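Local coordinates for protein aerobactin synthase IucC (Klebsiella pneumoniae, PDB 6CN7) that probably catalyses the ATP-dependent last step of aerobactin assembly, joining a second N6-acetyl-N6-hydroxylysine to the citryl intermediate of this iron-chelating siderophore, at residues Phe10-Leu15 with Pro73-Thr78; Leu15-Leu20 with Ile62-Leu67. The protein carries 5 engineered substitutions. One frame throughout, in Å; residues are numbered along the deposited sequence.

Contact 1: residues Phe10-Leu15 with Pro73-Thr78; sequences FVNRQL and PVLAQT
Asn12 reaches out of helix 4-25 to the first turn of helix 76-87, where its OD1 accepts a hydrogen bond from the backbone N of Ala76 at 2.9 Å. The bond is nearly straight, 164° at the hydrogen, and the donor lies in the carboxamide plane on a lone pair of OD1. The other end of the amide is engaged too: ND2 donates to the backbone O of Trp8, one turn back, so that bonds at both ends set which way round the amide sits. Against this group lies Leu75, whose CA is 3.4 Å from Asn12 OD1; a chi1 of -93°, off the staggered positions, sets Asn12 CG 3.7 Å from Leu75 CD2.

Arg13 runs extended from CG to NE and crosses the Val74 side chain at about a right angle. Val74 CB stands over the centre of the guanidinium, 4.3 Å above its plane, while Val74 CG2 lies 3.9 Å from Arg13 NH1. The polar end of Arg13 has partners elsewhere: NE in a salt bridge with Asp9, NH1 bonded to the backbone O of Leu67. Three residues on from Asn12, Leu15 CD2 meets Ala76 CB at 3.5 Å; Leu15 CG, anti to its own backbone N (chi1 -179°), itself comes near the same methyl.

Leu75 occupies the N-cap position, and Ala76 is the first residue of its helix. An amide NH in a first turn has no carbonyl four residues earlier within the helix, and here a side chain from another helix supplies the acceptor: the packing of one helix against the N-terminal first turn of another, with one buried polar bond among apolar contacts.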
ATOM      1  N   PHE A  10     -23.420 -15.431 -13.897  1.00 47.32           N
ATOM      2  CA  PHE A  10     -24.501 -15.019 -13.010  1.00 46.91           C
ATOM      3  C   PHE A  10     -24.195 -13.678 -12.357  1.00 46.70           C
ATOM      4  O   PHE A  10     -25.069 -12.809 -12.265  1.00 46.86           O
ATOM      5  CB  PHE A  10     -24.742 -16.088 -11.944  1.00 46.13           C
ATOM      6  CG  PHE A  10     -25.814 -15.728 -10.954  1.00 45.81           C
ATOM      7  CD1 PHE A  10     -27.149 -15.954 -11.244  1.00 47.04           C
ATOM      8  CD2 PHE A  10     -25.486 -15.167  -9.730  1.00 48.07           C
ATOM      9  CE1 PHE A  10     -28.137 -15.624 -10.335  1.00 47.00           C
ATOM     10  CE2 PHE A  10     -26.469 -14.835  -8.816  1.00 47.88           C
ATOM     11  CZ  PHE A  10     -27.797 -15.065  -9.120  1.00 48.08           C
ATOM     12  N   VAL A  11     -22.956 -13.486 -11.905  1.00 46.79           N
ATOM     13  CA  VAL A  11     -22.611 -12.253 -11.206  1.00 48.81           C
ATOM     14  C   VAL A  11     -22.596 -11.075 -12.173  1.00 48.70           C
ATOM     15  O   VAL A  11     -22.973  -9.954 -11.809  1.00 43.71           O
ATOM     16  CB  VAL A  11     -21.263 -12.417 -10.480  1.00 51.81           C
ATOM     17  CG1 VAL A  11     -20.843 -11.115  -9.827  1.00 60.97           C
ATOM     18  CG2 VAL A  11     -21.372 -13.503  -9.423  1.00 52.54           C
ATOM     19  N   ASN A  12     -22.160 -11.303 -13.415  1.00 50.92           N
ATOM     20  CA  ASN A  12     -22.166 -10.228 -14.401  1.00 45.57           C
ATOM     21  C   ASN A  12     -23.589  -9.856 -14.800  1.00 42.75           C
ATOM     22  O   ASN A  12     -23.900  -8.672 -14.973  1.00 43.25           O
ATOM     23  CB  ASN A  12     -21.353 -10.630 -15.631  1.00 49.42           C
ATOM     24  CG  ASN A  12     -19.908 -10.181 -15.545  1.00 50.48           C
ATOM     25  OD1 ASN A  12     -19.583  -9.031 -15.845  1.00 50.60           O
ATOM     26  ND2 ASN A  12     -19.030 -11.089 -15.137  1.00 48.42           N
ATOM     27  N   ARG A  13     -24.467 -10.850 -14.952  1.00 42.91           N
ATOM     28  CA  ARG A  13     -25.855 -10.563 -15.304  1.00 45.66           C
ATOM     29  C   ARG A  13     -26.552  -9.786 -14.195  1.00 46.76           C
ATOM     30  O   ARG A  13     -27.251  -8.801 -14.460  1.00 48.53           O
ATOM     31  CB  ARG A  13     -26.603 -11.862 -15.601  1.00 48.48           C
ATOM     32  CG  ARG A  13     -26.232 -12.476 -16.934  1.00 53.58           C
ATOM     33  CD  ARG A  13     -27.092 -13.680 -17.280  1.00 55.23           C
ATOM     34  NE  ARG A  13     -26.706 -14.231 -18.577  1.00 55.72           N
ATOM     35  CZ  ARG A  13     -27.247 -13.881 -19.740  1.00 58.53           C
ATOM     36  NH1 ARG A  13     -28.222 -12.980 -19.792  1.00 60.48           N
ATOM     37  NH2 ARG A  13     -26.813 -14.438 -20.862  1.00 60.83           N
ATOM     38  N   GLN A  14     -26.370 -10.210 -12.943  1.00 46.17           N
ATOM     39  CA  GLN A  14     -26.991  -9.499 -11.832  1.00 47.09           C
ATOM     40  C   GLN A  14     -26.529  -8.047 -11.787  1.00 43.47           C
ATOM     41  O   GLN A  14     -27.331  -7.139 -11.542  1.00 44.70           O
ATOM     42  CB  GLN A  14     -26.676 -10.202 -10.511  1.00 49.01           C
ATOM     43  CG  GLN A  14     -27.195 -11.635 -10.416  1.00 58.35           C
ATOM     44  CD  GLN A  14     -28.699 -11.717 -10.254  1.00 64.26           C
ATOM     45  OE1 GLN A  14     -29.403 -12.190 -11.145  1.00 66.16           O
ATOM     46  NE2 GLN A  14     -29.201 -11.268  -9.111  1.00 67.16           N
ATOM     47  N   LEU A  15     -25.238  -7.805 -12.024  1.00 39.56           N
ATOM     48  CA  LEU A  15     -24.728  -6.442 -11.940  1.00 41.70           C
ATOM     49  C   LEU A  15     -25.225  -5.591 -13.103  1.00 44.69           C
ATOM     50  O   LEU A  15     -25.606  -4.430 -12.910  1.00 41.84           O
ATOM     51  CB  LEU A  15     -23.196  -6.451 -11.892  1.00 44.71           C
ATOM     52  CG  LEU A  15     -22.534  -5.073 -11.784  1.00 49.16           C
ATOM     53  CD1 LEU A  15     -23.078  -4.290 -10.598  1.00 47.70           C
ATOM     54  CD2 LEU A  15     -21.021  -5.206 -11.675  1.00 48.38           C
ATOM     55  N   PRO A  73     -21.316 -11.076 -25.261  1.00 79.00           N
ATOM     56  CA  PRO A  73     -21.507 -11.675 -23.936  1.00 74.01           C
ATOM     57  C   PRO A  73     -21.879 -10.608 -22.919  1.00 68.81           C
ATOM     58  O   PRO A  73     -21.341  -9.498 -22.928  1.00 68.14           O
ATOM     59  CB  PRO A  73     -20.150 -12.314 -23.625  1.00 73.82           C
ATOM     60  CG  PRO A  73     -19.176 -11.563 -24.460  1.00 77.34           C
ATOM     61  CD  PRO A  73     -19.912 -11.151 -25.701  1.00 79.24           C
ATOM     62  N   VAL A  74     -22.818 -10.952 -22.042  1.00 63.51           N
ATOM     63  CA  VAL A  74     -23.356 -10.008 -21.070  1.00 59.47           C
ATOM     64  C   VAL A  74     -22.318  -9.817 -19.970  1.00 58.56           C
ATOM     65  O   VAL A  74     -22.135 -10.687 -19.116  1.00 59.79           O
ATOM     66  CB  VAL A  74     -24.694 -10.495 -20.503  1.00 55.99           C
ATOM     67  CG1 VAL A  74     -25.250  -9.498 -19.495  1.00 54.65           C
ATOM     68  CG2 VAL A  74     -25.687 -10.720 -21.635  1.00 54.17           C
ATOM     69  N   LEU A  75     -21.637  -8.671 -19.989  1.00 56.19           N
ATOM     70  CA  LEU A  75     -20.599  -8.363 -19.016  1.00 55.36           C
ATOM     71  C   LEU A  75     -20.769  -6.933 -18.528  1.00 53.30           C
ATOM     72  O   LEU A  75     -21.083  -6.031 -19.311  1.00 51.20           O
ATOM     73  CB  LEU A  75     -19.203  -8.544 -19.622  1.00 59.28           C
ATOM     74  CG  LEU A  75     -18.892  -9.948 -20.146  1.00 62.19           C
ATOM     75  CD1 LEU A  75     -17.585  -9.949 -20.927  1.00 62.14           C
ATOM     76  CD2 LEU A  75     -18.839 -10.951 -19.002  1.00 56.67           C
ATOM     77  N   ALA A  76     -20.563  -6.732 -17.223  1.00 50.01           N
ATOM     78  CA  ALA A  76     -20.629  -5.387 -16.663  1.00 51.00           C
ATOM     79  C   ALA A  76     -19.570  -4.486 -17.282  1.00 51.25           C
ATOM     80  O   ALA A  76     -19.824  -3.305 -17.547  1.00 50.83           O
ATOM     81  CB  ALA A  76     -20.463  -5.440 -15.146  1.00 53.45           C
ATOM     82  N   GLN A  77     -18.374  -5.029 -17.520  1.00 54.44           N
ATOM     83  CA  GLN A  77     -17.319  -4.251 -18.156  1.00 56.50           C
ATOM     84  C   GLN A  77     -17.786  -3.682 -19.491  1.00 54.47           C
ATOM     85  O   GLN A  77     -17.523  -2.514 -19.804  1.00 51.29           O
ATOM     86  CB  GLN A  77     -16.079  -5.125 -18.341  1.00 61.02           C
ATOM     87  CG  GLN A  77     -14.900  -4.409 -18.962  1.00 68.19           C
ATOM     88  CD  GLN A  77     -14.550  -4.935 -20.335  1.00 69.94           C
ATOM     89  OE1 GLN A  77     -15.427  -5.201 -21.152  1.00 69.60           O
ATOM     90  NE2 GLN A  77     -13.256  -5.092 -20.598  1.00 76.25           N
ATOM     91  N   THR A  78     -18.490  -4.489 -20.287  1.00 54.92           N
ATOM     92  CA  THR A  78     -18.988  -4.016 -21.575  1.00 52.44           C
ATOM     93  C   THR A  78     -19.949  -2.849 -21.393  1.00 54.99           C
ATOM     94  O   THR A  78     -19.856  -1.836 -22.098  1.00 56.08           O
ATOM     95  CB  THR A  78     -19.671  -5.163 -22.322  1.00 52.57           C
ATOM     96  OG1 THR A  78     -18.793  -6.293 -22.378  1.00 54.01           O
ATOM     97  CG2 THR A  78     -20.032  -4.743 -23.741  1.00 51.75           C
TER

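Contact 2: residues Leu15-Leu20 with Ile62-Leu67; sequences LVAKML and IDAQTL
With CG anti to the carbonyl carbon (chi1 -78°) and chi2 at 169°, Leu67 spreads its two methyls over different parts of helical segment 15-20, and Ile62, whose CG2 is anti to its backbone N, sets that methyl against Ala17. The Leu67 branches divide the work. CD1 lies 3.8 Å from Val16 CG1 and also touches the backbone N of Ala17, whereas CD2 is 3.8 Å from Leu20 CD1. The Leu20 and Leu67 side chains slide past each other in opposite directions, and their closest atoms are methyls.

Ala17 lies at the middle of the contact, and its CA is 5.6 Å from that of Ala64, the closest CA pair across the two segments. Its CB is 3.7 Å from Ile62 CG2, 3.9 Å from Leu67 CD1 and 4.2 Å from Ala64 CB: three side chains converge on one methyl. Ile62 CD1 reaches further along the helix, to 4.0 Å from Leu20 CB.

No hydrogen bond joins the two segments; several hold the turn itself together. Asp63 OD1 accepts from Gln65 N, 44° out of the carboxylate plane, in an Asx turn. The backbone O of Asp63 takes two donors, Thr66 N and Thr66 OG1. These bonds fold 63-66 compactly between Ile62 and Leu67, whose side chains both pack on the helix.

Phe50 of strand 46-54 touches both Ile62 and Leu67. The whole is a helix packed through small and branched apolar side chains against the end of edge strand 60-62 and the Asx turn following it, in an N-terminal unit with a four-stranded antiparallel sheet.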
ATOM      1  N   LEU A  15     -25.238  -7.805 -12.024  1.00 39.56           N
ATOM      2  CA  LEU A  15     -24.728  -6.442 -11.940  1.00 41.70           C
ATOM      3  C   LEU A  15     -25.225  -5.591 -13.103  1.00 44.69           C
ATOM      4  O   LEU A  15     -25.606  -4.430 -12.910  1.00 41.84           O
ATOM      5  CB  LEU A  15     -23.196  -6.451 -11.892  1.00 44.71           C
ATOM      6  CG  LEU A  15     -22.534  -5.073 -11.784  1.00 49.16           C
ATOM      7  CD1 LEU A  15     -23.078  -4.290 -10.598  1.00 47.70           C
ATOM      8  CD2 LEU A  15     -21.021  -5.206 -11.675  1.00 48.38           C
ATOM      9  N   VAL A  16     -25.229  -6.144 -14.320  1.00 43.06           N
ATOM     10  CA  VAL A  16     -25.762  -5.410 -15.465  1.00 43.80           C
ATOM     11  C   VAL A  16     -27.212  -5.019 -15.209  1.00 43.77           C
ATOM     12  O   VAL A  16     -27.619  -3.877 -15.454  1.00 45.87           O
ATOM     13  CB  VAL A  16     -25.621  -6.246 -16.752  1.00 44.51           C
ATOM     14  CG1 VAL A  16     -26.423  -5.629 -17.901  1.00 45.42           C
ATOM     15  CG2 VAL A  16     -24.155  -6.362 -17.145  1.00 45.05           C
ATOM     16  N   ALA A  17     -28.014  -5.962 -14.712  1.00 38.98           N
ATOM     17  CA  ALA A  17     -29.415  -5.667 -14.428  1.00 41.93           C
ATOM     18  C   ALA A  17     -29.543  -4.586 -13.362  1.00 40.46           C
ATOM     19  O   ALA A  17     -30.391  -3.691 -13.475  1.00 38.13           O
ATOM     20  CB  ALA A  17     -30.142  -6.939 -13.993  1.00 44.12           C
ATOM     21  N   LYS A  18     -28.710  -4.648 -12.323  1.00 35.98           N
ATOM     22  CA  LYS A  18     -28.737  -3.610 -11.298  1.00 39.96           C
ATOM     23  C   LYS A  18     -28.372  -2.253 -11.887  1.00 41.12           C
ATOM     24  O   LYS A  18     -29.017  -1.243 -11.582  1.00 42.80           O
ATOM     25  CB  LYS A  18     -27.788  -3.974 -10.155  1.00 37.82           C
ATOM     26  CG  LYS A  18     -27.793  -2.977  -9.005  1.00 37.71           C
ATOM     27  CD  LYS A  18     -26.795  -3.349  -7.921  1.00 37.59           C
ATOM     28  CE  LYS A  18     -26.712  -2.257  -6.864  1.00 43.37           C
ATOM     29  NZ  LYS A  18     -25.760  -2.590  -5.769  1.00 44.48           N
ATOM     30  N   MET A  19     -27.345  -2.212 -12.740  1.00 41.83           N
ATOM     31  CA  MET A  19     -26.930  -0.953 -13.352  1.00 40.64           C
ATOM     32  C   MET A  19     -28.028  -0.386 -14.244  1.00 40.84           C
ATOM     33  O   MET A  19     -28.391   0.790 -14.128  1.00 47.14           O
ATOM     34  CB  MET A  19     -25.642  -1.160 -14.154  1.00 48.01           C
ATOM     35  CG  MET A  19     -24.431  -1.536 -13.314  1.00 51.00           C
ATOM     36  SD  MET A  19     -23.028  -2.085 -14.313  1.00 57.32           S
ATOM     37  CE  MET A  19     -22.600  -0.572 -15.175  1.00 60.63           C
ATOM     38  N   LEU A  20     -28.563  -1.205 -15.151  1.00 39.27           N
ATOM     39  CA  LEU A  20     -29.585  -0.722 -16.075  1.00 41.37           C
ATOM     40  C   LEU A  20     -30.811  -0.219 -15.322  1.00 43.19           C
ATOM     41  O   LEU A  20     -31.351   0.850 -15.632  1.00 44.47           O
ATOM     42  CB  LEU A  20     -29.982  -1.830 -17.053  1.00 42.64           C
ATOM     43  CG  LEU A  20     -28.950  -2.288 -18.087  1.00 45.61           C
ATOM     44  CD1 LEU A  20     -29.495  -3.474 -18.868  1.00 44.52           C
ATOM     45  CD2 LEU A  20     -28.571  -1.158 -19.038  1.00 46.15           C
ATOM     46  N   ILE A  62     -35.744  -6.165 -13.195  1.00 45.25           N
ATOM     47  CA  ILE A  62     -35.204  -6.808 -14.387  1.00 47.22           C
ATOM     48  C   ILE A  62     -34.895  -8.267 -14.081  1.00 47.48           C
ATOM     49  O   ILE A  62     -34.267  -8.579 -13.063  1.00 50.40           O
ATOM     50  CB  ILE A  62     -33.951  -6.064 -14.882  1.00 46.38           C
ATOM     51  CG1 ILE A  62     -34.349  -4.672 -15.389  1.00 47.35           C
ATOM     52  CG2 ILE A  62     -33.234  -6.870 -15.974  1.00 49.16           C
ATOM     53  CD1 ILE A  62     -33.192  -3.819 -15.878  1.00 51.49           C
ATOM     54  N   ASP A  63     -35.346  -9.163 -14.960  1.00 50.51           N
ATOM     55  CA  ASP A  63     -34.976 -10.574 -14.892  1.00 49.32           C
ATOM     56  C   ASP A  63     -33.616 -10.743 -15.558  1.00 47.70           C
ATOM     57  O   ASP A  63     -33.507 -10.690 -16.788  1.00 49.86           O
ATOM     58  CB  ASP A  63     -36.040 -11.437 -15.565  1.00 50.47           C
ATOM     59  CG  ASP A  63     -35.732 -12.923 -15.480  1.00 57.57           C
ATOM     60  OD1 ASP A  63     -34.614 -13.286 -15.052  1.00 58.37           O
ATOM     61  OD2 ASP A  63     -36.613 -13.733 -15.841  1.00 59.05           O
ATOM     62  N   ALA A  64     -32.579 -10.962 -14.745  1.00 46.72           N
ATOM     63  CA  ALA A  64     -31.210 -10.935 -15.252  1.00 48.72           C
ATOM     64  C   ALA A  64     -30.960 -12.008 -16.307  1.00 49.35           C
ATOM     65  O   ALA A  64     -30.084 -11.837 -17.161  1.00 53.94           O
ATOM     66  CB  ALA A  64     -30.225 -11.094 -14.095  1.00 39.81           C
ATOM     67  N   GLN A  65     -31.707 -13.113 -16.271  1.00 53.64           N
ATOM     68  CA  GLN A  65     -31.462 -14.190 -17.226  1.00 62.03           C
ATOM     69  C   GLN A  65     -31.881 -13.805 -18.639  1.00 60.61           C
ATOM     70  O   GLN A  65     -31.340 -14.345 -19.611  1.00 61.65           O
ATOM     71  CB  GLN A  65     -32.190 -15.462 -16.790  1.00 69.54           C
ATOM     72  CG  GLN A  65     -31.513 -16.201 -15.648  1.00 77.52           C
ATOM     73  CD  GLN A  65     -30.137 -16.718 -16.027  1.00 87.27           C
ATOM     74  OE1 GLN A  65     -29.944 -17.263 -17.116  1.00 93.42           O
ATOM     75  NE2 GLN A  65     -29.171 -16.540 -15.133  1.00 86.26           N
ATOM     76  N   THR A  66     -32.832 -12.881 -18.780  1.00 59.19           N
ATOM     77  CA  THR A  66     -33.314 -12.483 -20.095  1.00 57.79           C
ATOM     78  C   THR A  66     -32.427 -11.448 -20.775  1.00 56.49           C
ATOM     79  O   THR A  66     -32.675 -11.120 -21.940  1.00 60.61           O
ATOM     80  CB  THR A  66     -34.736 -11.926 -19.984  1.00 59.27           C
ATOM     81  OG1 THR A  66     -34.716 -10.697 -19.245  1.00 60.86           O
ATOM     82  CG2 THR A  66     -35.652 -12.921 -19.282  1.00 59.38           C
ATOM     83  N   LEU A  67     -31.410 -10.931 -20.089  1.00 56.23           N
ATOM     84  CA  LEU A  67     -30.603  -9.851 -20.647  1.00 53.04           C
ATOM     85  C   LEU A  67     -29.960 -10.268 -21.963  1.00 52.77           C
ATOM     86  O   LEU A  67     -29.360 -11.342 -22.066  1.00 47.21           O
ATOM     87  CB  LEU A  67     -29.529  -9.426 -19.644  1.00 47.23           C
ATOM     88  CG  LEU A  67     -30.001  -8.528 -18.499  1.00 44.78           C
ATOM     89  CD1 LEU A  67     -28.914  -8.401 -17.448  1.00 44.62           C
ATOM     90  CD2 LEU A  67     -30.401  -7.150 -19.012  1.00 44.70           C
TER

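From the N terminus, helix 4-25 supplies one side of both contacts, its earlier residues to contact 1 and its later ones to contact 2; Leu15 belongs to the helical segment of each but touches only in contact 1. The chain then forms the antiparallel strands 32-33, 38-43, 46-54 and 60-62. Residues 62-67 return to the helix and close the inner loop in contact 2; residues 73-78 close the outer one in contact 1, so the two loops nest without crossing. The centres are about 8 Å apart, and Arg13 of contact 1 reaches into 62-67. Together they tie helix 4-25 to the sheet's edge and to the start of helix 76-87.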